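Uncharacterized protein Q6HG14 (Bacillus thuringiensis serovar konkukian, PDB 3F08) is of unknown function but has a Bet v 1-like fold and probably binds a hydrophobic ligand between its curved sheet and long C-terminal helix. Local coordinates at residues M8-S13 with S99-S104; G23-P28 with S37-G42; D29-I34 with L129-H134; E54-R59 with M75-P80. The protein carries 5 engineered substitutions. All blocks are in the same frame, centred on the assembly; numbering follows the deposited sequence.

Contact 1: residues M8-S13 with S99-S104; sequences MEIFGS and SLVEWS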
# COMPACT_ATOMS: atom_id res chain seq x y z
N MSE B 8 0.99 0.55 -23.16
CA MSE B 8 -0.10 0.99 -24.01
C MSE B 8 -0.53 2.39 -23.65
O MSE B 8 -0.51 2.78 -22.48
CB MSE B 8 -1.29 0.02 -23.91
CG MSE B 8 -2.46 0.38 -24.82
SE MSE B 8 -3.74 -1.07 -25.14
CE MSE B 8 -2.96 -1.82 -26.74
N GLU B 9 -0.90 3.17 -24.66
CA GLU B 9 -1.38 4.52 -24.43
C GLU B 9 -2.85 4.37 -24.11
O GLU B 9 -3.65 4.01 -24.97
CB GLU B 9 -1.21 5.38 -25.68
CG GLU B 9 0.16 6.01 -25.85
CD GLU B 9 0.44 7.10 -24.82
OE1 GLU B 9 -0.42 7.99 -24.64
OE2 GLU B 9 1.53 7.07 -24.20
N ILE B 10 -3.20 4.64 -22.86
CA ILE B 10 -4.59 4.56 -22.44
C ILE B 10 -5.22 5.93 -22.61
O ILE B 10 -4.61 6.94 -22.25
CB ILE B 10 -4.68 4.11 -20.98
CG1 ILE B 10 -4.06 2.72 -20.85
CG2 ILE B 10 -6.14 4.11 -20.51
CD1 ILE B 10 -4.75 1.66 -21.70
N PHE B 11 -6.43 5.97 -23.16
CA PHE B 11 -7.12 7.24 -23.39
C PHE B 11 -7.79 7.80 -22.16
O PHE B 11 -9.02 7.88 -22.09
CB PHE B 11 -8.16 7.11 -24.50
CG PHE B 11 -7.61 6.60 -25.79
CD1 PHE B 11 -6.23 6.54 -26.00
CD2 PHE B 11 -8.46 6.19 -26.81
CE1 PHE B 11 -5.71 6.08 -27.21
CE2 PHE B 11 -7.96 5.72 -28.03
CZ PHE B 11 -6.57 5.67 -28.23
N GLY B 12 -6.98 8.20 -21.19
CA GLY B 12 -7.48 8.79 -19.96
C GLY B 12 -6.32 9.55 -19.35
O GLY B 12 -5.18 9.13 -19.53
N SER B 13 -6.57 10.66 -18.66
CA SER B 13 -5.48 11.41 -18.05
C SER B 13 -4.78 10.53 -17.01
O SER B 13 -5.33 9.52 -16.58
CB SER B 13 -6.00 12.67 -17.37
OG SER B 13 -6.80 12.34 -16.25
N SER B 99 -2.53 8.40 -21.07
CA SER B 99 -1.53 7.89 -20.13
C SER B 99 -0.74 6.76 -20.78
O SER B 99 -1.27 6.03 -21.61
CB SER B 99 -2.19 7.33 -18.86
OG SER B 99 -2.84 8.33 -18.10
N LEU B 100 0.52 6.63 -20.39
CA LEU B 100 1.33 5.53 -20.89
C LEU B 100 1.37 4.55 -19.73
O LEU B 100 2.12 4.73 -18.77
CB LEU B 100 2.75 5.97 -21.23
CG LEU B 100 3.56 4.82 -21.82
CD1 LEU B 100 2.92 4.38 -23.14
CD2 LEU B 100 5.00 5.25 -22.05
N VAL B 101 0.54 3.52 -19.80
CA VAL B 101 0.51 2.54 -18.74
C VAL B 101 1.47 1.41 -19.07
O VAL B 101 1.38 0.79 -20.13
CB VAL B 101 -0.90 2.01 -18.53
CG1 VAL B 101 -0.91 1.00 -17.39
CG2 VAL B 101 -1.86 3.17 -18.24
N GLU B 102 2.39 1.15 -18.15
CA GLU B 102 3.40 0.12 -18.34
C GLU B 102 3.23 -0.97 -17.29
O GLU B 102 3.12 -0.69 -16.09
CB GLU B 102 4.78 0.78 -18.22
CG GLU B 102 5.94 -0.05 -18.69
CD GLU B 102 7.21 0.78 -18.77
OE1 GLU B 102 7.77 1.15 -17.71
OE2 GLU B 102 7.65 1.09 -19.90
N TRP B 103 3.19 -2.22 -17.75
CA TRP B 103 3.04 -3.37 -16.86
C TRP B 103 4.25 -4.25 -17.12
O TRP B 103 4.48 -4.68 -18.25
CB TRP B 103 1.75 -4.13 -17.20
CG TRP B 103 1.21 -4.95 -16.07
CD1 TRP B 103 1.90 -5.45 -15.01
CD2 TRP B 103 -0.15 -5.37 -15.90
NE1 TRP B 103 1.06 -6.16 -14.19
CE2 TRP B 103 -0.21 -6.13 -14.71
CE3 TRP B 103 -1.33 -5.18 -16.64
CZ2 TRP B 103 -1.40 -6.69 -14.24
CZ3 TRP B 103 -2.51 -5.75 -16.17
CH2 TRP B 103 -2.53 -6.50 -14.98
N SER B 104 5.03 -4.53 -16.08
CA SER B 104 6.21 -5.36 -16.26
C SER B 104 6.39 -6.39 -15.15
O SER B 104 5.85 -6.24 -14.05
CB SER B 104 7.45 -4.47 -16.33
OG SER B 104 7.66 -3.82 -15.09

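Contact 2: residues G23-P28 with S37-G42; sequences GFNSLP and SKLTEG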
# COMPACT_ATOMS: atom_id res chain seq x y z
N GLY B 23 -5.79 1.49 -6.85
CA GLY B 23 -6.22 0.71 -5.71
C GLY B 23 -5.80 -0.74 -5.84
O GLY B 23 -6.08 -1.39 -6.85
N PHE B 24 -5.13 -1.26 -4.82
CA PHE B 24 -4.68 -2.64 -4.85
C PHE B 24 -5.87 -3.60 -4.90
O PHE B 24 -5.78 -4.66 -5.51
CB PHE B 24 -3.80 -2.92 -3.63
CG PHE B 24 -3.01 -4.19 -3.74
CD1 PHE B 24 -2.19 -4.43 -4.84
CD2 PHE B 24 -3.08 -5.15 -2.73
CE1 PHE B 24 -1.44 -5.61 -4.93
CE2 PHE B 24 -2.33 -6.33 -2.81
CZ PHE B 24 -1.51 -6.56 -3.91
N ASN B 25 -6.98 -3.21 -4.28
CA ASN B 25 -8.17 -4.06 -4.29
C ASN B 25 -9.15 -3.68 -5.39
O ASN B 25 -10.28 -4.17 -5.43
CB ASN B 25 -8.91 -3.96 -2.95
CG ASN B 25 -9.85 -5.13 -2.73
OD1 ASN B 25 -11.05 -4.96 -2.47
ND2 ASN B 25 -9.32 -6.34 -2.82
N SER B 26 -8.72 -2.84 -6.32
CA SER B 26 -9.61 -2.38 -7.37
C SER B 26 -9.62 -3.09 -8.73
O SER B 26 -10.28 -2.63 -9.65
CB SER B 26 -9.38 -0.88 -7.60
OG SER B 26 -9.60 -0.17 -6.39
N LEU B 27 -8.92 -4.22 -8.85
CA LEU B 27 -8.91 -4.93 -10.12
C LEU B 27 -10.28 -5.18 -10.74
O LEU B 27 -10.44 -5.12 -11.96
CB LEU B 27 -8.16 -6.26 -10.00
CG LEU B 27 -6.64 -6.15 -9.79
CD1 LEU B 27 -6.03 -7.54 -9.74
CD2 LEU B 27 -6.00 -5.33 -10.92
N PRO B 28 -11.30 -5.49 -9.91
CA PRO B 28 -12.60 -5.72 -10.54
C PRO B 28 -13.25 -4.47 -11.12
O PRO B 28 -14.24 -4.57 -11.86
CB PRO B 28 -13.43 -6.38 -9.42
CG PRO B 28 -12.72 -6.03 -8.16
CD PRO B 28 -11.26 -6.02 -8.54
N SER B 37 -12.70 -9.09 -5.42
CA SER B 37 -11.40 -8.97 -4.77
C SER B 37 -11.58 -8.45 -3.35
O SER B 37 -12.35 -7.52 -3.11
CB SER B 37 -10.49 -8.01 -5.55
OG SER B 37 -9.29 -7.77 -4.84
N LYS B 38 -10.88 -9.07 -2.40
CA LYS B 38 -10.94 -8.69 -0.99
C LYS B 38 -9.52 -8.54 -0.44
O LYS B 38 -8.60 -9.20 -0.91
CB LYS B 38 -11.67 -9.75 -0.16
CG LYS B 38 -13.15 -9.91 -0.48
CD LYS B 38 -13.94 -8.64 -0.17
CE LYS B 38 -15.41 -8.84 -0.51
NZ LYS B 38 -16.21 -7.60 -0.28
N LEU B 39 -9.35 -7.69 0.56
CA LEU B 39 -8.04 -7.47 1.15
C LEU B 39 -7.90 -8.10 2.53
O LEU B 39 -8.86 -8.13 3.31
CB LEU B 39 -7.75 -5.97 1.26
CG LEU B 39 -7.72 -5.09 0.01
CD1 LEU B 39 -7.73 -3.63 0.44
CD2 LEU B 39 -6.50 -5.39 -0.85
N THR B 40 -6.70 -8.60 2.84
CA THR B 40 -6.42 -9.16 4.16
C THR B 40 -5.12 -8.53 4.63
O THR B 40 -4.52 -7.72 3.92
CB THR B 40 -6.29 -10.71 4.15
OG1 THR B 40 -5.26 -11.11 3.24
CG2 THR B 40 -7.60 -11.34 3.75
N GLU B 41 -4.69 -8.89 5.84
CA GLU B 41 -3.46 -8.34 6.39
C GLU B 41 -3.43 -6.80 6.38
O GLU B 41 -2.43 -6.19 5.99
CB GLU B 41 -2.26 -8.92 5.65
CG GLU B 41 -2.01 -10.39 6.00
CD GLU B 41 -0.64 -10.88 5.58
OE1 GLU B 41 0.35 -10.14 5.74
OE2 GLU B 41 -0.56 -12.03 5.10
N GLY B 42 -4.53 -6.20 6.80
CA GLY B 42 -4.62 -4.75 6.85
C GLY B 42 -4.60 -4.05 5.50
O GLY B 42 -4.50 -2.82 5.45
O HOH W 1 -7.85 -6.08 -6.77

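Contact 3: residues D29-I34 with L129-H134; sequences DWLPYI and LKALQH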
# COMPACT_ATOMS: atom_id res chain seq x y z
N ASP B 29 -12.69 -3.30 -10.82
CA ASP B 29 -13.22 -2.07 -11.38
C ASP B 29 -12.76 -1.89 -12.82
O ASP B 29 -13.25 -1.00 -13.52
CB ASP B 29 -12.77 -0.84 -10.57
CG ASP B 29 -13.43 -0.76 -9.21
OD1 ASP B 29 -14.52 -1.34 -9.04
OD2 ASP B 29 -12.86 -0.10 -8.31
N TRP B 30 -11.82 -2.71 -13.28
CA TRP B 30 -11.36 -2.58 -14.66
C TRP B 30 -11.00 -3.89 -15.35
O TRP B 30 -10.69 -3.89 -16.54
CB TRP B 30 -10.18 -1.60 -14.75
CG TRP B 30 -9.00 -1.89 -13.87
CD1 TRP B 30 -8.90 -1.69 -12.53
CD2 TRP B 30 -7.72 -2.38 -14.30
NE1 TRP B 30 -7.64 -2.01 -12.09
CE2 TRP B 30 -6.89 -2.43 -13.16
CE3 TRP B 30 -7.18 -2.76 -15.54
CZ2 TRP B 30 -5.56 -2.86 -13.21
CZ3 TRP B 30 -5.86 -3.18 -15.60
CH2 TRP B 30 -5.06 -3.23 -14.44
N LEU B 31 -11.05 -4.99 -14.61
CA LEU B 31 -10.75 -6.32 -15.15
C LEU B 31 -12.03 -7.15 -15.04
O LEU B 31 -12.39 -7.61 -13.96
CB LEU B 31 -9.63 -6.98 -14.35
CG LEU B 31 -8.27 -7.25 -15.00
CD1 LEU B 31 -7.81 -6.04 -15.77
CD2 LEU B 31 -7.26 -7.61 -13.92
N PRO B 32 -12.73 -7.36 -16.16
CA PRO B 32 -13.98 -8.14 -16.21
C PRO B 32 -13.88 -9.59 -15.73
O PRO B 32 -14.83 -10.12 -15.16
CB PRO B 32 -14.39 -8.04 -17.68
CG PRO B 32 -13.86 -6.68 -18.08
CD PRO B 32 -12.47 -6.72 -17.46
N TYR B 33 -12.75 -10.23 -15.97
CA TYR B 33 -12.59 -11.62 -15.57
C TYR B 33 -12.22 -11.83 -14.11
O TYR B 33 -11.97 -12.96 -13.68
CB TYR B 33 -11.57 -12.30 -16.49
CG TYR B 33 -10.47 -11.37 -16.95
CD1 TYR B 33 -9.29 -11.23 -16.23
CD2 TYR B 33 -10.62 -10.63 -18.12
CE1 TYR B 33 -8.27 -10.38 -16.67
CE2 TYR B 33 -9.61 -9.78 -18.57
CZ TYR B 33 -8.44 -9.66 -17.84
OH TYR B 33 -7.42 -8.86 -18.31
N ILE B 34 -12.18 -10.74 -13.35
CA ILE B 34 -11.90 -10.80 -11.92
C ILE B 34 -13.13 -10.20 -11.24
O ILE B 34 -13.12 -9.04 -10.83
CB ILE B 34 -10.69 -9.93 -11.53
CG1 ILE B 34 -9.47 -10.30 -12.37
CG2 ILE B 34 -10.39 -10.12 -10.04
CD1 ILE B 34 -8.99 -11.71 -12.16
N LEU B 129 -4.44 -4.60 -20.15
CA LEU B 129 -4.36 -3.24 -20.68
C LEU B 129 -5.43 -3.00 -21.73
O LEU B 129 -5.91 -1.89 -21.89
CB LEU B 129 -2.97 -2.97 -21.25
CG LEU B 129 -1.83 -2.99 -20.22
CD1 LEU B 129 -0.54 -2.56 -20.89
CD2 LEU B 129 -2.16 -2.06 -19.05
N LYS B 130 -5.80 -4.04 -22.48
CA LYS B 130 -6.85 -3.89 -23.47
C LYS B 130 -8.16 -3.68 -22.70
O LYS B 130 -9.02 -2.91 -23.12
CB LYS B 130 -6.95 -5.13 -24.36
CG LYS B 130 -5.80 -5.27 -25.35
CD LYS B 130 -5.95 -6.52 -26.21
CE LYS B 130 -4.79 -6.67 -27.20
NZ LYS B 130 -4.85 -7.98 -27.92
N ALA B 131 -8.28 -4.37 -21.57
CA ALA B 131 -9.46 -4.26 -20.73
C ALA B 131 -9.50 -2.85 -20.14
O ALA B 131 -10.57 -2.26 -20.02
CB ALA B 131 -9.42 -5.31 -19.61
N LEU B 132 -8.34 -2.32 -19.78
CA LEU B 132 -8.27 -0.97 -19.23
C LEU B 132 -8.70 0.05 -20.30
O LEU B 132 -9.38 1.04 -20.00
CB LEU B 132 -6.84 -0.66 -18.76
CG LEU B 132 -6.58 0.74 -18.19
CD1 LEU B 132 -7.49 0.99 -17.00
CD2 LEU B 132 -5.11 0.87 -17.78
N GLN B 133 -8.29 -0.18 -21.54
CA GLN B 133 -8.63 0.72 -22.64
C GLN B 133 -10.14 0.68 -22.82
O GLN B 133 -10.78 1.72 -23.01
CB GLN B 133 -7.95 0.28 -23.95
CG GLN B 133 -8.15 1.27 -25.12
CD GLN B 133 -7.30 2.54 -24.98
OE1 GLN B 133 -6.33 2.74 -25.72
NE2 GLN B 133 -7.66 3.40 -24.04
N HIS B 134 -10.71 -0.52 -22.76
CA HIS B 134 -12.14 -0.68 -22.91
C HIS B 134 -12.90 0.08 -21.83
O HIS B 134 -13.92 0.70 -22.10
CB HIS B 134 -12.50 -2.17 -22.88
CG HIS B 134 -13.98 -2.43 -22.89
ND1 HIS B 134 -14.70 -2.67 -21.74
CD2 HIS B 134 -14.87 -2.47 -23.91
CE1 HIS B 134 -15.97 -2.85 -22.05
NE2 HIS B 134 -16.10 -2.73 -23.36

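Contact 4: residues E54-R59 with M75-P80; sequences ETIIER and MNAPFP. Engineered in segment 54-59: E54 (natural residue Asp).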
# COMPACT_ATOMS: atom_id res chain seq x y z
N GLU B 54 -12.06 -20.02 -8.17
CA GLU B 54 -10.68 -20.23 -7.76
C GLU B 54 -10.12 -18.87 -7.37
O GLU B 54 -10.33 -17.87 -8.06
CB GLU B 54 -9.85 -20.82 -8.91
CG GLU B 54 -8.49 -21.30 -8.45
CD GLU B 54 -7.68 -21.89 -9.57
OE1 GLU B 54 -8.19 -22.82 -10.24
OE2 GLU B 54 -6.53 -21.44 -9.78
N THR B 55 -9.38 -18.83 -6.27
CA THR B 55 -8.85 -17.57 -5.79
C THR B 55 -7.33 -17.46 -5.83
O THR B 55 -6.61 -18.37 -5.43
CB THR B 55 -9.36 -17.30 -4.36
OG1 THR B 55 -10.79 -17.38 -4.36
CG2 THR B 55 -8.95 -15.91 -3.89
N ILE B 56 -6.86 -16.33 -6.35
CA ILE B 56 -5.43 -16.04 -6.45
C ILE B 56 -5.09 -15.08 -5.32
O ILE B 56 -5.86 -14.17 -5.01
CB ILE B 56 -5.11 -15.37 -7.80
CG1 ILE B 56 -5.31 -16.37 -8.94
CG2 ILE B 56 -3.69 -14.85 -7.80
CD1 ILE B 56 -5.04 -15.78 -10.32
N ILE B 57 -3.93 -15.28 -4.71
CA ILE B 57 -3.51 -14.42 -3.61
C ILE B 57 -2.23 -13.69 -3.98
O ILE B 57 -1.23 -14.32 -4.35
CB ILE B 57 -3.30 -15.26 -2.33
CG1 ILE B 57 -4.59 -16.01 -1.99
CG2 ILE B 57 -2.90 -14.36 -1.18
CD1 ILE B 57 -4.50 -16.86 -0.72
N GLU B 58 -2.26 -12.37 -3.90
CA GLU B 58 -1.09 -11.57 -4.25
C GLU B 58 -0.72 -10.64 -3.11
O GLU B 58 -1.58 -10.15 -2.38
CB GLU B 58 -1.37 -10.78 -5.53
CG GLU B 58 -1.95 -11.66 -6.63
CD GLU B 58 -2.12 -10.93 -7.95
OE1 GLU B 58 -2.38 -9.71 -7.94
OE2 GLU B 58 -2.01 -11.59 -9.01
N ARG B 59 0.58 -10.39 -2.97
CA ARG B 59 1.08 -9.55 -1.90
C ARG B 59 1.59 -8.20 -2.38
O ARG B 59 2.32 -8.12 -3.37
CB ARG B 59 2.19 -10.32 -1.18
CG ARG B 59 3.08 -9.49 -0.31
CD ARG B 59 3.65 -10.30 0.84
NE ARG B 59 3.27 -9.62 2.06
CZ ARG B 59 2.56 -10.15 3.04
NH1 ARG B 59 2.15 -11.41 2.97
NH2 ARG B 59 2.25 -9.40 4.09
N MSE B 75 1.51 -14.99 -4.11
CA MSE B 75 1.56 -15.90 -2.97
C MSE B 75 0.93 -17.24 -3.34
O MSE B 75 1.46 -18.30 -2.98
CB MSE B 75 0.80 -15.25 -1.80
CG MSE B 75 1.24 -15.70 -0.42
SE MSE B 75 1.07 -14.22 0.82
CE MSE B 75 2.93 -13.67 0.91
N ASN B 76 -0.18 -17.20 -4.06
CA ASN B 76 -0.90 -18.39 -4.49
C ASN B 76 -1.50 -18.22 -5.88
O ASN B 76 -2.43 -17.42 -6.06
CB ASN B 76 -2.01 -18.72 -3.49
CG ASN B 76 -1.47 -19.31 -2.19
OD1 ASN B 76 -1.12 -20.49 -2.13
ND2 ASN B 76 -1.39 -18.48 -1.15
N ALA B 77 -0.97 -18.95 -6.86
CA ALA B 77 -1.46 -18.86 -8.23
C ALA B 77 -1.10 -20.08 -9.08
O ALA B 77 -0.14 -20.79 -8.79
CB ALA B 77 -0.94 -17.60 -8.90
N PRO B 78 -1.89 -20.33 -10.14
CA PRO B 78 -1.66 -21.47 -11.04
C PRO B 78 -0.75 -21.17 -12.22
O PRO B 78 -0.92 -21.73 -13.30
CB PRO B 78 -3.07 -21.83 -11.48
CG PRO B 78 -3.67 -20.47 -11.66
CD PRO B 78 -3.19 -19.71 -10.42
N PHE B 79 0.22 -20.28 -12.04
CA PHE B 79 1.13 -19.94 -13.13
C PHE B 79 2.48 -20.62 -12.92
O PHE B 79 2.99 -20.64 -11.80
CB PHE B 79 1.31 -18.42 -13.22
CG PHE B 79 0.01 -17.68 -13.34
CD1 PHE B 79 -0.93 -18.04 -14.31
CD2 PHE B 79 -0.29 -16.62 -12.48
CE1 PHE B 79 -2.15 -17.37 -14.42
CE2 PHE B 79 -1.50 -15.94 -12.58
CZ PHE B 79 -2.44 -16.31 -13.55
N PRO B 80 3.07 -21.18 -13.99
CA PRO B 80 4.36 -21.87 -13.91
C PRO B 80 5.57 -20.96 -13.73
O PRO B 80 6.50 -20.99 -14.51
CB PRO B 80 4.41 -22.64 -15.22
CG PRO B 80 3.72 -21.71 -16.17
CD PRO B 80 2.52 -21.26 -15.36

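Contact 1: residues M8-S13 with S99-S104
Strand 3-10, an outermost strand of the antiparallel sheet in this Bet v 1-like (helix-grip) fold, ends here against the start of strand 99-109. M8, a selenomethionine, forms a hydrogen-bonded pair with V101: M8 N donates to V101 O, and V101 N returns a bond to M8 O at 3.0 Å, approaching nearly along the C=O axis. E9 sits opposite L100 in a non-hydrogen-bonded pair, on the face away from M8 and I10. With CG beside the backbone N and the chain bent at chi2 (-69°), its carboxylate folds back over L100, OE2 lying 3.2 Å from CD1, while OE1 makes a weak bond to T98 OG1. This partly exposed face suits a residue whose methylenes can lie along the sheet and whose charge can meet solvent.

I10 pairs with S99 through two further backbone bonds, the shorter running from I10 N to S99 O at 2.7 Å. Its branched side chain enters the core between sheet and helices, where CG1 presses on V101 CG2 at 3.4 Å, tighter than usual van der Waals contact; V17 of helix 14-21 and L132 of the C-terminal helix also pack on I10. F11 then centres an inverse gamma turn that takes the chain out of the strand. At G12 the small, buried S99 reaches across with its hydroxyl: OG, beside its own backbone N (chi1 -66°), donates to G12 O at 2.9 Å from 31° above the carbonyl plane. S13 N-caps helix 14-21, its OG bonded to Q16 N.

Contact 2: residues G23-P28 with S37-G42
In this helix-grip fold the loop after helix 14-21 lies against strand 36-40, the outermost strand at the other end of the sheet from strand 3-10. The tight part is N25, whose CB points toward the strand and whose CG is anti to the backbone N (chi1 -161°). This carries the flat amide across to S37 and L39. CB of N25 lies 3.4 Å from L39 CG, inside the fork of the leucine, while the polar end of the amide sits beside the S37 hydroxyl and carbonyl. A short amide side chain suits this place, since its carbon part can pack on leucine and its end can meet polar backbone.

Packing is looser to either side. F24 touches L39 obliquely, CD2 to CD2 at 3.9 Å, and its ring meets Y70 edge-to-face. P28, partly exposed, rests its ring CD on S37 CB at 3.7 Å. K38 points away from the loop and is exposed, as a long charged chain on an outer strand can be. L39 and N25 also meet the second subunit, L39 packing on its G42, so this edge belongs partly to the dimer interface.

The type I turn G23-S26 is closed by S26 N to G23 O. Beside the turn one water joins loop and strand: it donates to F24 O at 2.8 Å, accepts from L27 N at 3.0 Å, and lies 2.9 Å from S37 OG.

Contact 3: residues D29-I34 with L129-H134
W30, A131 and L132 bury most of the surface where the loop before strand 36-40 meets the C-terminal helix 114-137, the long helix that the curved sheet of a Bet v 1-like protein wraps around. W30 points its CB toward the helix, with CG in the crowded position between the backbone N and the carbonyl carbon (chi1 55°). The indole is thereby brought against L132, and the six-membered part does the touching: CE3 lies 3.9 Å from L132 CB, the two side chains crossing obliquely. L31 CD1 lies over one face of the same indole, 3.2 Å above its plane and offset toward the rim. L20 and I21 of helix 14-21 and W103 of strand 99-109 add to the surroundings of W30, so a large flat side chain suits a place where helix, loop and sheet converge.

A131 is small enough for the loop to come close to the helix. Its single methyl meets W30 O at 3.6 Å and P32 CD at 4.0 Å; L31 CD1 and the hydroxyl end of Y33 stand slightly further off. L132, with CG anti to the backbone N (chi1 178°), sends its branch into the core, where it packs on V101 of the sheet and on L20 and I21. The proline and tyrosine at the outer margin are exposed, whereas W30 and L132 are buried.

The contact is van der Waals packing, mostly between apolar groups. No hydrogen bond joins 29-34 to 129-134, so the fit of these two segments rests on burial and shape rather than on directional bonds.

Contact 4: residues E54-R59 with M75-P80
Three backbone hydrogen bonds hold strand 55-64 to the chain at M75-N76. I57 N donates to N76 O at 2.9 Å, nearly straight (164°) and onto a lone pair in the carbonyl plane. I57 O takes two donors, N76 N at 3.1 Å and M75 N at 2.8 Å, so M75 and N76 both face I57. That is a classic beta bulge, at the corner where the chain leaves strand 69-74 of this Bet v 1-like sheet.

Around these bonds the side chains pack. I57 and N76 run side by side, the isoleucine methyl CD1 in van der Waals contact with the N76 amide, 3.5 Å from ND2. The apolar contacts begin with I57 CG2, which touches CB of the selenomethionine M75. The two branches of I56 suit it to reach different neighbours: CG2 meets A77 CB at 4.0 Å, while the other branch crosses F79 at about a right angle, CD1 to CZ 4.2 Å. The F79 ring also packs on I124 of the C-terminal helix.

Charged side chains occupy the ends. The engineered E54, extended, meets P78 tip to tip, OE2 to CG 3.6 Å. R59, bent at chi3 (-123°), lies alongside M75, whose CE methyl sits in the guanidinium plane at its edge, 3.2 Å from NH1; NH2 of R59 is in a salt bridge with E41.

Contacts 1, 2 and 4 all reach the one antiparallel sheet, with contacts 1 and 2 at its two outermost strands, their centres 21 Å apart. Contact 3 ties the C-terminal helix to the loop that contact 2 also uses. It touches contact 1 through V101 CG1 and L129 CD2, 3.7 Å apart, and contact 2 through P28 and I34. Contacts 2 and 4 are joined by the salt bridge from E41 OE1 to R59 NH2 (2.6 Å). Contacts 1 and 4 lie on opposite sides of the chain's centre, about 25 Å between centres. In relatives the ligand pocket lies between sheet and long helix; if it does so here, contact 3 would lie beside its helix side.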